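PDB 5AZ0: uncharacterized protein from Bombyx mori, which probably catalyses the reversible, nicotinamide-cofactor-dependent reduction of carbonyl compounds to alcohols, as an aldo-keto reductase with a TIM-barrel fold. Local coordinates for residues G21-W25 with I69-Y75; W25-S29 with D45-I51; N245-I251 with T302-F306; F310-R314 with P325-V329. All coordinates share one frame; numbering follows the deposited sequence.

Interaction 1. Residues G21-W25 with I69-Y75; sequences GYGTW and IDTAHFY. With ACT (acetate ion), chain F.
W25 and Y75 make the tight side of this contact. The five-membered ring of the indole and the phenol ring form an offset stack with planes 25° apart, and W25 CB sits over the middle of the phenol face, 3.5 Å from the ring centroid. A72 CB covers the opposite face. With CG anti to the backbone N (chi1 172°), W25 also carries its six-membered ring to F74, where W25 CH2 lies 3.4 Å from F74 CE2. Buried T24 suits its place with a methyl, CG2, packed near I69 CG2, and a hydroxyl: T24 OG1 donates to D70 O at 2.7 Å, on a lone pair, and accepts from T71 OG1. D70 N binds Y22 O between parallel strands. The solvent side is at partly exposed W25; a water links T24 O to Y75 O, and an acetate, probably from the crystallisation liquor, accepts from T24 N and W25 N. Y75 OH bonds K104 NZ, the salt-bridge partner of D70 OD2. A phenylalanine at Y75 is likely to leave that lysine without this hydrogen bond. D70, Y75 and K104, with H137 against A72, are consistent with the Asp-Tyr-Lys-His catalytic tetrad at the mouth of an aldo-keto reductase barrel.

Interaction 2. Residues W25-S29 with D45-I51; sequences WLGVS and DFDGTDI. With ACT (acetate ion), chain F.
F46 lies alongside the indole of W25, the two side chains running in opposite directions. Their planes are only 23° apart, but the rings are slid so far that they barely overlap, and contact is made at the rims, W25 CZ3 to F46 CD1 at 3.6 Å. The chain returns over the same indole: G27 N lies 3.4 Å above the middle of the W25 ring. Glycine suits this position because at its positive phi (99°) a CB would collide with L26 O. L26 points its CB toward the second segment, near F46 CE1, while its extended outer chain (chi2 180°) takes L26 CD1 to I51 CG1 at 3.5 Å, the two aliphatic chains crossing at about a right angle. Both segments belong to the long loop that joins the first strand of the barrel, 22-23, to helix 51-64, and residues 30-44 between them are not modelled. Their backbones meet in a single bridge at V28 and F46: D47 N donates to G27 O at 3.2 Å, almost straight, whereas the bond from S29 N to D45 O is bent and weak. Here V28 and D45 point the same way, with V28 CG2 3.6 Å from D45 OD1. D47 OD1, just before the type I turn G48-I51 that leads into the helix, accepts from T49 OG1 within the turn, on its syn side.

Interaction 3. Residues N245-I251 with T302-F306; sequences NPAMLAI and TLAQF
M248 SD touches two partners of the other segment, L303 CD2 at 3.5 Å and F306 CE2 at 3.7 Å. The sulfur meets the phenyl ring obliquely, in a Met-aromatic contact 57° off the ring normal. An unbranched, flexible methionine suits this place: bent at both chi2 and chi3, its chain folds round to bring the soft sulfur against both leucine and ring. One helical turn on, I251 CD1 touches T302 CG2 at 4.0 Å and also approaches L303 CG. At the other end of the contact, N245 OD1 faces the edge of the F306 ring, 3.7 Å from F306 CZ, with the amide plane nearly upright to the phenyl plane. That oxygen is positioned by its own helix. N245 is the N-cap of helix 246-255, and its OD1 accepts from M248 N at 3.0 Å on a lone pair, while N245 ND2 is held by E240. On the facing helix, 297-304, T302 OG1 bonds back to E298 O, while its methyl is directed at I251; F306 O is bonded by N203 ND2. Further out, P241 packs on both M248 and F306, and helix 259-269 reaches I251 through V262 and L303 through Y266. With no hydrogen bond crossing between them, the two segments probably adhere through dispersion, supplemented by a weak attraction of the capping oxygen for the positive edge of the phenyl ring.

Interaction 4. Residues F310-R314 with P325-V329; sequences FRTVR and PFDVV. With ACT (acetate ion), chain G; ACT (acetate ion), chain D.
In the C-terminal loop that follows helix 297-304, the guanidinium of R311 lies flat on the ring of F326. Their centres are 3.9 Å apart and their planes within 15° of parallel, a cation-pi stack in which R311 NH1 comes to 3.3 Å from F326 CE1. The extended start of the arginine chain (chi1 -175°) brings R311 CD over the ring face as a CH-pi contact, and the bend at chi3 then turns the guanidinium down flat on the same face. P325 CG covers the opposite face of the phenyl ring, so an aromatic residue suits this position by offering two broad surfaces. With an alanine in place of F326, the R311 guanidinium would probably lose the flat surface it stacks on and be held less firmly in its rotation. In aldo-keto reductases the C-terminal loop lies over the mouth of the barrel and helps to shape substrate specificity; here it is tied to the barrel strand 195-199, where E199 accepts from T312 N and V313 N. R314, also bent at chi3, uses the edge of its guanidinium instead. R314 NE and NH2 grip the two oxygens of an acetate, probably from the crystallisation liquor, with R314 NE 2.6 Å from acetate OXT, and R311 N donates to the same ion. Acetate CH3 rests on the F310 ring face, 3.3 Å from F310 CE2. R314 NH1 is linked to D327 O through a water. O of a second such acetate, at the F326 ring edge, accepts from R311 NH1 at 3.1 Å.

Along the chain, interactions 1 and 2 both begin at the end of the first strand and share W25; interactions 3 and 4 follow in order. The first two have centres 12 Å apart and touch where Y75 O meets F46 CZ, so the loop before helix 51-64 extends outward from the probable active site on the first two strands of the parallel barrel. Interaction 3 joins helices 246-255 and 297-304, with its centre about 29 Å from that of interaction 1. Segment 310-314 of interaction 4 comes soon after 302-306 in sequence, yet interaction 4 lies within about 7 Å of interactions 1 and 2, nearest atoms. The C-terminal loop thus brings the last part of the chain near the barrel mouth.

Interaction 1. Residues G21-W25 with I69-Y75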
loop_
_atom_site.group_PDB
_atom_site.type_symbol
_atom_site.label_atom_id
_atom_site.label_comp_id
_atom_site.label_asym_id
_atom_site.label_seq_id
_atom_site.Cartn_x
_atom_site.Cartn_y
_atom_site.Cartn_z
ATOM N N GLY A 21 -3.980 -2.309 7.197
ATOM C CA GLY A 21 -3.327 -1.023 7.419
ATOM C C GLY A 21 -4.221 0.153 7.037
ATOM O O GLY A 21 -5.093 0.023 6.159
ATOM N N TYR A 22 -3.991 1.293 7.705
ATOM C CA TYR A 22 -4.734 2.509 7.495
ATOM C C TYR A 22 -4.075 3.328 6.386
ATOM O O TYR A 22 -2.984 3.849 6.547
ATOM C CB TYR A 22 -4.845 3.303 8.858
ATOM C CG TYR A 22 -5.665 4.558 8.789
ATOM C CD1 TYR A 22 -5.121 5.756 8.336
ATOM C CD2 TYR A 22 -6.997 4.549 9.172
ATOM C CE1 TYR A 22 -5.901 6.919 8.269
ATOM C CE2 TYR A 22 -7.775 5.701 9.096
ATOM C CZ TYR A 22 -7.228 6.868 8.684
ATOM O OH TYR A 22 -8.062 7.944 8.570
ATOM N N GLY A 23 -4.742 3.451 5.252
ATOM C CA GLY A 23 -4.255 4.223 4.139
ATOM C C GLY A 23 -4.337 5.747 4.329
ATOM O O GLY A 23 -5.252 6.251 4.974
ATOM N N THR A 24 -3.364 6.467 3.790
ATOM C CA THR A 24 -3.246 7.900 4.008
ATOM C C THR A 24 -3.121 8.716 2.727
ATOM O O THR A 24 -2.848 9.927 2.794
ATOM C CB THR A 24 -2.079 8.227 4.938
ATOM O OG1 THR A 24 -0.819 7.937 4.332
ATOM C CG2 THR A 24 -2.205 7.513 6.262
ATOM N N TRP A 25 -3.309 8.077 1.570
ATOM C CA TRP A 25 -3.275 8.811 0.308
ATOM C C TRP A 25 -4.654 9.331 -0.107
ATOM O O TRP A 25 -5.599 8.549 -0.332
ATOM C CB TRP A 25 -2.825 7.879 -0.776
ATOM C CG TRP A 25 -2.899 8.401 -2.150
ATOM C CD1 TRP A 25 -3.364 7.695 -3.262
ATOM C CD2 TRP A 25 -2.413 9.649 -2.640
ATOM N NE1 TRP A 25 -3.189 8.445 -4.389
ATOM C CE2 TRP A 25 -2.627 9.652 -4.054
ATOM C CE3 TRP A 25 -1.830 10.768 -2.042
ATOM C CZ2 TRP A 25 -2.270 10.743 -4.880
ATOM C CZ3 TRP A 25 -1.521 11.868 -2.846
ATOM C CH2 TRP A 25 -1.716 11.837 -4.272
ATOM N N ILE A 69 0.023 1.796 9.799
ATOM C CA ILE A 69 -0.208 3.032 9.107
ATOM C C ILE A 69 0.678 3.118 7.850
ATOM O O ILE A 69 1.880 3.066 7.943
ATOM C CB ILE A 69 0.159 4.232 10.028
ATOM C CG1 ILE A 69 -0.655 4.230 11.308
ATOM C CG2 ILE A 69 -0.093 5.553 9.296
ATOM C CD1 ILE A 69 -0.049 5.176 12.350
ATOM N N ASP A 70 0.069 3.328 6.692
ATOM C CA ASP A 70 0.776 3.326 5.418
ATOM C C ASP A 70 0.823 4.714 4.932
ATOM O O ASP A 70 -0.246 5.344 4.744
ATOM C CB ASP A 70 0.027 2.443 4.388
ATOM C CG ASP A 70 0.767 2.336 3.061
ATOM O OD1 ASP A 70 1.727 1.519 3.007
ATOM O OD2 ASP A 70 0.372 3.086 2.088
ATOM N N THR A 71 2.019 5.267 4.793
ATOM C CA THR A 71 2.081 6.550 4.197
ATOM C C THR A 71 3.240 6.633 3.218
ATOM O O THR A 71 3.856 5.633 2.925
ATOM C CB THR A 71 2.123 7.697 5.276
ATOM O OG1 THR A 71 1.779 8.930 4.631
ATOM C CG2 THR A 71 3.459 7.837 5.927
ATOM N N ALA A 72 3.520 7.838 2.734
ATOM C CA ALA A 72 4.565 8.055 1.721
ATOM C C ALA A 72 4.989 9.536 1.663
ATOM O O ALA A 72 4.189 10.346 1.926
ATOM C CB ALA A 72 4.082 7.603 0.336
ATOM N N HIS A 73 6.221 9.842 1.262
ATOM C CA HIS A 73 6.583 11.183 0.926
ATOM C C HIS A 73 5.572 11.833 -0.010
ATOM O O HIS A 73 5.008 12.926 0.287
ATOM C CB HIS A 73 7.971 11.207 0.335
ATOM C CG HIS A 73 8.419 12.569 -0.077
ATOM N ND1 HIS A 73 9.446 12.782 -0.974
ATOM C CD2 HIS A 73 7.958 13.805 0.275
ATOM C CE1 HIS A 73 9.615 14.087 -1.143
ATOM N NE2 HIS A 73 8.708 14.727 -0.399
ATOM N N PHE A 74 5.242 11.113 -1.083
ATOM C CA PHE A 74 4.265 11.616 -2.050
ATOM C C PHE A 74 2.888 11.981 -1.521
ATOM O O PHE A 74 2.180 12.679 -2.186
ATOM C CB PHE A 74 4.111 10.600 -3.195
ATOM C CG PHE A 74 3.305 11.101 -4.359
ATOM C CD1 PHE A 74 3.830 12.071 -5.197
ATOM C CD2 PHE A 74 2.031 10.564 -4.650
ATOM C CE1 PHE A 74 3.084 12.552 -6.302
ATOM C CE2 PHE A 74 1.284 11.027 -5.755
ATOM C CZ PHE A 74 1.811 12.030 -6.574
ATOM N N TYR A 75 2.448 11.433 -0.399
ATOM C CA TYR A 75 1.100 11.686 0.077
ATOM C C TYR A 75 0.899 13.007 0.830
ATOM O O TYR A 75 -0.224 13.323 1.208
ATOM C CB TYR A 75 0.622 10.537 0.919
ATOM C CG TYR A 75 0.652 9.144 0.258
ATOM C CD1 TYR A 75 0.763 8.957 -1.125
ATOM C CD2 TYR A 75 0.544 8.031 1.058
ATOM C CE1 TYR A 75 0.781 7.678 -1.678
ATOM C CE2 TYR A 75 0.552 6.754 0.525
ATOM C CZ TYR A 75 0.662 6.560 -0.832
ATOM O OH TYR A 75 0.691 5.244 -1.271
HETATM C C ACT F . -2.529 4.371 0.954
HETATM O O ACT F . -3.581 5.007 0.744
HETATM O OXT ACT F . -1.804 4.536 1.954
HETATM C CH3 ACT F . -2.123 3.339 -0.047
HETATM O O HOH W 1 -2.714 12.129 1.138
#

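Interaction 2. Residues W25-S29 with D45-I51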
loop_
_atom_site.group_PDB
_atom_site.type_symbol
_atom_site.label_atom_id
_atom_site.label_comp_id
_atom_site.label_asym_id
_atom_site.label_seq_id
_atom_site.Cartn_x
_atom_site.Cartn_y
_atom_site.Cartn_z
ATOM N N TRP A 25 -3.309 8.077 1.570
ATOM C CA TRP A 25 -3.275 8.811 0.308
ATOM C C TRP A 25 -4.654 9.331 -0.107
ATOM O O TRP A 25 -5.599 8.549 -0.332
ATOM C CB TRP A 25 -2.825 7.879 -0.776
ATOM C CG TRP A 25 -2.899 8.401 -2.150
ATOM C CD1 TRP A 25 -3.364 7.695 -3.262
ATOM C CD2 TRP A 25 -2.413 9.649 -2.640
ATOM N NE1 TRP A 25 -3.189 8.445 -4.389
ATOM C CE2 TRP A 25 -2.627 9.652 -4.054
ATOM C CE3 TRP A 25 -1.830 10.768 -2.042
ATOM C CZ2 TRP A 25 -2.270 10.743 -4.880
ATOM C CZ3 TRP A 25 -1.521 11.868 -2.846
ATOM C CH2 TRP A 25 -1.716 11.837 -4.272
ATOM N N LEU A 26 -4.752 10.626 -0.254
ATOM C CA LEU A 26 -6.046 11.280 -0.493
ATOM C C LEU A 26 -6.439 11.380 -1.966
ATOM O O LEU A 26 -7.607 11.575 -2.267
ATOM C CB LEU A 26 -6.091 12.656 0.199
ATOM C CG LEU A 26 -6.213 12.523 1.717
ATOM C CD1 LEU A 26 -6.248 13.894 2.351
ATOM C CD2 LEU A 26 -7.407 11.720 2.193
ATOM N N GLY A 27 -5.500 11.203 -2.871
ATOM C CA GLY A 27 -5.798 11.194 -4.291
ATOM C C GLY A 27 -5.499 12.526 -4.971
ATOM O O GLY A 27 -5.292 13.580 -4.316
ATOM N N VAL A 28 -5.442 12.438 -6.303
ATOM C CA VAL A 28 -5.174 13.562 -7.193
ATOM C C VAL A 28 -6.479 13.666 -8.018
ATOM O O VAL A 28 -6.644 12.956 -8.998
ATOM C CB VAL A 28 -3.831 13.370 -8.004
ATOM C CG1 VAL A 28 -3.651 11.948 -8.556
ATOM C CG2 VAL A 28 -3.673 14.392 -9.125
ATOM N N SER A 29 -7.422 14.507 -7.565
ATOM C CA SER A 29 -8.761 14.665 -8.187
ATOM C C SER A 29 -9.019 16.092 -8.700
ATOM O O SER A 29 -8.647 16.433 -9.831
ATOM C CB SER A 29 -9.864 14.222 -7.204
ATOM O OG SER A 29 -9.371 14.096 -5.875
ATOM N N ASP A 45 -4.261 19.628 -8.694
ATOM C CA ASP A 45 -5.262 18.609 -8.434
ATOM C C ASP A 45 -5.019 17.621 -7.239
ATOM O O ASP A 45 -5.845 16.724 -7.087
ATOM C CB ASP A 45 -5.695 17.849 -9.750
ATOM C CG ASP A 45 -4.537 17.549 -10.732
ATOM O OD1 ASP A 45 -3.356 17.747 -10.401
ATOM O OD2 ASP A 45 -4.823 17.099 -11.863
ATOM N N PHE A 46 -3.979 17.761 -6.382
ATOM C CA PHE A 46 -3.952 16.971 -5.082
ATOM C C PHE A 46 -5.043 17.498 -4.183
ATOM O O PHE A 46 -5.114 18.710 -3.967
ATOM C CB PHE A 46 -2.626 17.018 -4.267
ATOM C CG PHE A 46 -2.771 16.556 -2.784
ATOM C CD1 PHE A 46 -2.882 15.203 -2.451
ATOM C CD2 PHE A 46 -2.790 17.489 -1.715
ATOM C CE1 PHE A 46 -3.025 14.802 -1.116
ATOM C CE2 PHE A 46 -2.931 17.073 -0.367
ATOM C CZ PHE A 46 -3.044 15.725 -0.073
ATOM N N ASP A 47 -5.869 16.618 -3.630
ATOM C CA ASP A 47 -6.971 17.109 -2.824
ATOM C C ASP A 47 -6.670 17.100 -1.346
ATOM O O ASP A 47 -6.767 16.044 -0.729
ATOM C CB ASP A 47 -8.262 16.322 -3.046
ATOM C CG ASP A 47 -9.388 16.862 -2.153
ATOM O OD1 ASP A 47 -9.618 18.099 -2.214
ATOM O OD2 ASP A 47 -9.950 16.099 -1.322
ATOM N N GLY A 48 -6.370 18.268 -0.767
ATOM C CA GLY A 48 -6.164 18.401 0.700
ATOM C C GLY A 48 -7.383 18.541 1.619
ATOM O O GLY A 48 -7.261 18.581 2.863
ATOM N N THR A 49 -8.571 18.614 1.029
ATOM C CA THR A 49 -9.760 19.061 1.767
ATOM C C THR A 49 -10.132 18.145 2.940
ATOM O O THR A 49 -10.586 18.617 3.998
ATOM C CB THR A 49 -10.952 19.176 0.807
ATOM O OG1 THR A 49 -10.594 20.093 -0.224
ATOM C CG2 THR A 49 -12.206 19.665 1.535
ATOM N N ASP A 50 -9.914 16.838 2.728
ATOM C CA ASP A 50 -10.233 15.776 3.704
ATOM C C ASP A 50 -9.155 15.490 4.780
ATOM O O ASP A 50 -9.341 14.600 5.636
ATOM C CB ASP A 50 -10.570 14.488 2.939
ATOM C CG ASP A 50 -11.859 14.610 2.110
ATOM O OD1 ASP A 50 -12.850 15.152 2.619
ATOM O OD2 ASP A 50 -11.871 14.165 0.953
ATOM N N ILE A 51 -8.079 16.265 4.806
ATOM C CA ILE A 51 -7.021 15.995 5.783
ATOM C C ILE A 51 -7.544 15.874 7.185
ATOM O O ILE A 51 -7.355 14.821 7.851
ATOM C CB ILE A 51 -5.839 16.947 5.608
ATOM C CG1 ILE A 51 -5.086 16.585 4.336
ATOM C CG2 ILE A 51 -4.918 16.884 6.831
ATOM C CD1 ILE A 51 -3.999 17.583 3.922
HETATM C C ACT F . -2.529 4.371 0.954
HETATM O O ACT F . -3.581 5.007 0.744
HETATM O OXT ACT F . -1.804 4.536 1.954
HETATM C CH3 ACT F . -2.123 3.339 -0.047
#

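Interaction 3. Residues N245-I251 with T302-F306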
loop_
_atom_site.group_PDB
_atom_site.type_symbol
_atom_site.label_atom_id
_atom_site.label_comp_id
_atom_site.label_asym_id
_atom_site.label_seq_id
_atom_site.Cartn_x
_atom_site.Cartn_y
_atom_site.Cartn_z
ATOM N N ASN A 245 -24.226 -5.734 -5.910
ATOM C CA ASN A 245 -24.092 -6.998 -6.659
ATOM C C ASN A 245 -24.734 -8.145 -5.893
ATOM O O ASN A 245 -24.325 -8.437 -4.756
ATOM C CB ASN A 245 -22.630 -7.315 -7.007
ATOM C CG ASN A 245 -22.479 -8.640 -7.737
ATOM O OD1 ASN A 245 -22.530 -9.743 -7.124
ATOM N ND2 ASN A 245 -22.291 -8.547 -9.043
ATOM N N PRO A 246 -25.765 -8.808 -6.510
ATOM C CA PRO A 246 -26.471 -9.836 -5.769
ATOM C C PRO A 246 -25.631 -10.970 -5.238
ATOM O O PRO A 246 -25.907 -11.445 -4.107
ATOM C CB PRO A 246 -27.528 -10.351 -6.788
ATOM C CG PRO A 246 -27.813 -9.174 -7.633
ATOM C CD PRO A 246 -26.485 -8.460 -7.759
ATOM N N ALA A 247 -24.633 -11.449 -6.008
ATOM C CA ALA A 247 -23.777 -12.539 -5.473
ATOM C C ALA A 247 -22.932 -12.065 -4.262
ATOM O O ALA A 247 -22.687 -12.824 -3.356
ATOM C CB ALA A 247 -22.868 -13.146 -6.559
ATOM N N MET A 248 -22.456 -10.823 -4.299
ATOM C CA MET A 248 -21.662 -10.272 -3.168
ATOM C C MET A 248 -22.596 -10.188 -1.949
ATOM O O MET A 248 -22.327 -10.811 -0.874
ATOM C CB MET A 248 -21.079 -8.899 -3.531
ATOM C CG MET A 248 -19.974 -8.857 -4.573
ATOM S SD MET A 248 -18.547 -9.812 -4.068
ATOM C CE MET A 248 -17.893 -8.760 -2.739
ATOM N N LEU A 249 -23.757 -9.538 -2.154
ATOM C CA LEU A 249 -24.825 -9.473 -1.055
ATOM C C LEU A 249 -25.187 -10.829 -0.481
ATOM O O LEU A 249 -25.285 -11.015 0.757
ATOM C CB LEU A 249 -26.068 -8.734 -1.528
ATOM C CG LEU A 249 -25.866 -7.280 -2.038
ATOM C CD1 LEU A 249 -26.947 -6.876 -3.026
ATOM C CD2 LEU A 249 -25.790 -6.259 -0.906
ATOM N N ALA A 250 -25.255 -11.830 -1.354
ATOM C CA ALA A 250 -25.641 -13.173 -0.928
ATOM C C ALA A 250 -24.581 -13.816 -0.094
ATOM O O ALA A 250 -24.850 -14.430 0.963
ATOM C CB ALA A 250 -25.985 -14.048 -2.134
ATOM N N ILE A 251 -23.344 -13.702 -0.562
ATOM C CA ILE A 251 -22.177 -14.133 0.276
ATOM C C ILE A 251 -22.186 -13.339 1.593
ATOM O O ILE A 251 -21.979 -13.920 2.670
ATOM C CB ILE A 251 -20.827 -14.010 -0.492
ATOM C CG1 ILE A 251 -20.825 -14.978 -1.710
ATOM C CG2 ILE A 251 -19.642 -14.350 0.409
ATOM C CD1 ILE A 251 -19.954 -14.561 -2.862
ATOM N N THR A 302 -16.746 -18.364 -6.492
ATOM C CA THR A 302 -17.561 -17.242 -7.006
ATOM C C THR A 302 -16.772 -15.929 -7.078
ATOM O O THR A 302 -16.791 -15.165 -8.125
ATOM C CB THR A 302 -18.842 -17.042 -6.116
ATOM O OG1 THR A 302 -19.613 -18.270 -6.029
ATOM C CG2 THR A 302 -19.710 -15.967 -6.641
ATOM N N LEU A 303 -16.090 -15.632 -5.963
ATOM C CA LEU A 303 -15.372 -14.357 -5.890
ATOM C C LEU A 303 -14.243 -14.350 -6.926
ATOM O O LEU A 303 -13.994 -13.357 -7.574
ATOM C CB LEU A 303 -14.821 -14.149 -4.492
ATOM C CG LEU A 303 -15.883 -13.866 -3.439
ATOM C CD1 LEU A 303 -15.419 -14.179 -2.052
ATOM C CD2 LEU A 303 -16.337 -12.439 -3.555
ATOM N N ALA A 304 -13.592 -15.492 -7.107
ATOM C CA ALA A 304 -12.570 -15.620 -8.145
ATOM C C ALA A 304 -13.099 -15.354 -9.518
ATOM O O ALA A 304 -12.286 -14.990 -10.366
ATOM C CB ALA A 304 -11.911 -16.983 -8.110
ATOM N N GLN A 305 -14.419 -15.500 -9.773
ATOM C CA GLN A 305 -14.940 -15.247 -11.140
ATOM C C GLN A 305 -14.940 -13.809 -11.507
ATOM O O GLN A 305 -15.020 -13.487 -12.709
ATOM C CB GLN A 305 -16.354 -15.793 -11.418
ATOM C CG GLN A 305 -16.435 -17.308 -11.420
ATOM C CD GLN A 305 -17.899 -17.794 -11.397
ATOM O OE1 GLN A 305 -18.476 -18.017 -10.344
ATOM N NE2 GLN A 305 -18.500 -17.923 -12.565
ATOM N N PHE A 306 -14.839 -12.913 -10.527
ATOM C CA PHE A 306 -14.772 -11.489 -10.897
ATOM C C PHE A 306 -13.468 -11.050 -11.555
ATOM O O PHE A 306 -13.396 -9.961 -12.104
ATOM C CB PHE A 306 -15.048 -10.653 -9.663
ATOM C CG PHE A 306 -16.478 -10.707 -9.198
ATOM C CD1 PHE A 306 -17.504 -10.184 -10.010
ATOM C CD2 PHE A 306 -16.798 -11.214 -7.936
ATOM C CE1 PHE A 306 -18.833 -10.200 -9.603
ATOM C CE2 PHE A 306 -18.133 -11.221 -7.501
ATOM C CZ PHE A 306 -19.148 -10.718 -8.348
#

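Interaction 4. Residues F310-R314 with P325-V329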
loop_
_atom_site.group_PDB
_atom_site.type_symbol
_atom_site.label_atom_id
_atom_site.label_comp_id
_atom_site.label_asym_id
_atom_site.label_seq_id
_atom_site.Cartn_x
_atom_site.Cartn_y
_atom_site.Cartn_z
ATOM N N PHE A 310 -8.920 -5.981 -15.170
ATOM C CA PHE A 310 -9.182 -4.531 -15.141
ATOM C C PHE A 310 -8.371 -3.829 -13.998
ATOM O O PHE A 310 -8.578 -4.112 -12.812
ATOM C CB PHE A 310 -10.683 -4.282 -14.896
ATOM C CG PHE A 310 -11.072 -2.833 -15.023
ATOM C CD1 PHE A 310 -10.964 -1.957 -13.934
ATOM C CD2 PHE A 310 -11.539 -2.321 -16.248
ATOM C CE1 PHE A 310 -11.257 -0.586 -14.080
ATOM C CE2 PHE A 310 -11.857 -0.957 -16.398
ATOM C CZ PHE A 310 -11.718 -0.087 -15.316
ATOM N N ARG A 311 -7.469 -2.937 -14.364
ATOM C CA ARG A 311 -6.529 -2.318 -13.443
ATOM C C ARG A 311 -7.058 -0.909 -13.120
ATOM O O ARG A 311 -7.195 -0.060 -13.997
ATOM C CB ARG A 311 -5.172 -2.264 -14.104
ATOM C CG ARG A 311 -4.099 -1.740 -13.183
ATOM C CD ARG A 311 -2.808 -1.670 -13.919
ATOM N NE ARG A 311 -2.244 -2.990 -14.153
ATOM C CZ ARG A 311 -1.607 -3.729 -13.246
ATOM N NH1 ARG A 311 -1.437 -3.293 -11.972
ATOM N NH2 ARG A 311 -1.126 -4.939 -13.610
ATOM N N THR A 312 -7.439 -0.719 -11.869
ATOM C CA THR A 312 -7.957 0.570 -11.373
ATOM C C THR A 312 -6.927 1.684 -11.472
ATOM O O THR A 312 -7.284 2.789 -11.802
ATOM C CB THR A 312 -8.428 0.406 -9.929
ATOM O OG1 THR A 312 -9.471 -0.594 -9.881
ATOM C CG2 THR A 312 -8.904 1.726 -9.366
ATOM N N VAL A 313 -5.642 1.375 -11.222
ATOM C CA VAL A 313 -4.559 2.411 -11.171
ATOM C C VAL A 313 -3.523 2.191 -12.276
ATOM O O VAL A 313 -2.679 1.298 -12.184
ATOM C CB VAL A 313 -3.863 2.444 -9.763
ATOM C CG1 VAL A 313 -2.701 3.439 -9.734
ATOM C CG2 VAL A 313 -4.869 2.777 -8.658
ATOM N N ARG A 314 -3.608 2.980 -13.340
ATOM C CA ARG A 314 -2.806 2.731 -14.557
ATOM C C ARG A 314 -2.367 4.071 -15.053
ATOM O O ARG A 314 -3.048 4.745 -15.796
ATOM C CB ARG A 314 -3.575 1.944 -15.632
ATOM C CG ARG A 314 -2.718 1.611 -16.876
ATOM C CD ARG A 314 -3.538 0.989 -18.030
ATOM N NE ARG A 314 -4.059 -0.329 -17.668
ATOM C CZ ARG A 314 -3.420 -1.488 -17.802
ATOM N NH1 ARG A 314 -2.208 -1.546 -18.322
ATOM N NH2 ARG A 314 -4.028 -2.608 -17.443
ATOM N N PRO A 325 5.932 -0.667 -15.046
ATOM C CA PRO A 325 5.746 -2.089 -14.716
ATOM C C PRO A 325 4.624 -2.784 -15.453
ATOM O O PRO A 325 4.671 -3.984 -15.575
ATOM C CB PRO A 325 5.453 -2.075 -13.189
ATOM C CG PRO A 325 4.824 -0.723 -12.973
ATOM C CD PRO A 325 5.519 0.230 -13.931
ATOM N N PHE A 326 3.632 -2.041 -15.892
ATOM C CA PHE A 326 2.439 -2.644 -16.426
ATOM C C PHE A 326 2.527 -2.853 -17.966
ATOM O O PHE A 326 3.437 -2.323 -18.627
ATOM C CB PHE A 326 1.237 -1.783 -16.063
ATOM C CG PHE A 326 1.186 -1.350 -14.618
ATOM C CD1 PHE A 326 1.532 -2.232 -13.564
ATOM C CD2 PHE A 326 0.796 -0.052 -14.301
ATOM C CE1 PHE A 326 1.458 -1.819 -12.243
ATOM C CE2 PHE A 326 0.715 0.359 -12.991
ATOM C CZ PHE A 326 1.047 -0.530 -11.961
ATOM N N ASP A 327 1.570 -3.600 -18.507
ATOM C CA ASP A 327 1.483 -3.822 -19.987
ATOM C C ASP A 327 1.238 -2.494 -20.648
ATOM O O ASP A 327 0.465 -1.732 -20.157
ATOM C CB ASP A 327 0.358 -4.833 -20.371
ATOM C CG ASP A 327 0.758 -6.305 -20.085
ATOM O OD1 ASP A 327 1.976 -6.619 -19.954
ATOM O OD2 ASP A 327 -0.157 -7.159 -19.973
ATOM N N VAL A 328 1.945 -2.199 -21.721
ATOM C CA VAL A 328 1.801 -0.914 -22.399
ATOM C C VAL A 328 0.627 -0.959 -23.399
ATOM O O VAL A 328 0.457 -1.942 -24.096
ATOM C CB VAL A 328 3.157 -0.576 -23.091
ATOM C CG1 VAL A 328 3.109 0.733 -23.891
ATOM C CG2 VAL A 328 4.269 -0.488 -22.031
ATOM N N VAL A 329 -0.205 0.073 -23.421
ATOM C CA VAL A 329 -1.204 0.292 -24.460
ATOM C C VAL A 329 -0.550 1.143 -25.557
ATOM O O VAL A 329 -0.204 2.293 -25.328
ATOM C CB VAL A 329 -2.445 1.006 -23.908
ATOM C CG1 VAL A 329 -3.497 1.219 -25.006
ATOM C CG2 VAL A 329 -3.067 0.203 -22.755
HETATM C C ACT G . -7.281 -1.066 -17.255
HETATM O O ACT G . -6.951 -2.305 -17.310
HETATM O OXT ACT G . -6.535 -0.057 -17.059
HETATM C CH3 ACT G . -8.701 -0.735 -17.366
HETATM C C ACT D . 2.067 -4.919 -10.823
HETATM O O ACT D . 0.930 -4.423 -10.342
HETATM O OXT ACT D . 3.220 -4.761 -10.328
HETATM C CH3 ACT D . 2.165 -5.760 -12.064
HETATM O O HOH W 2 -0.220 0.731 -19.148
#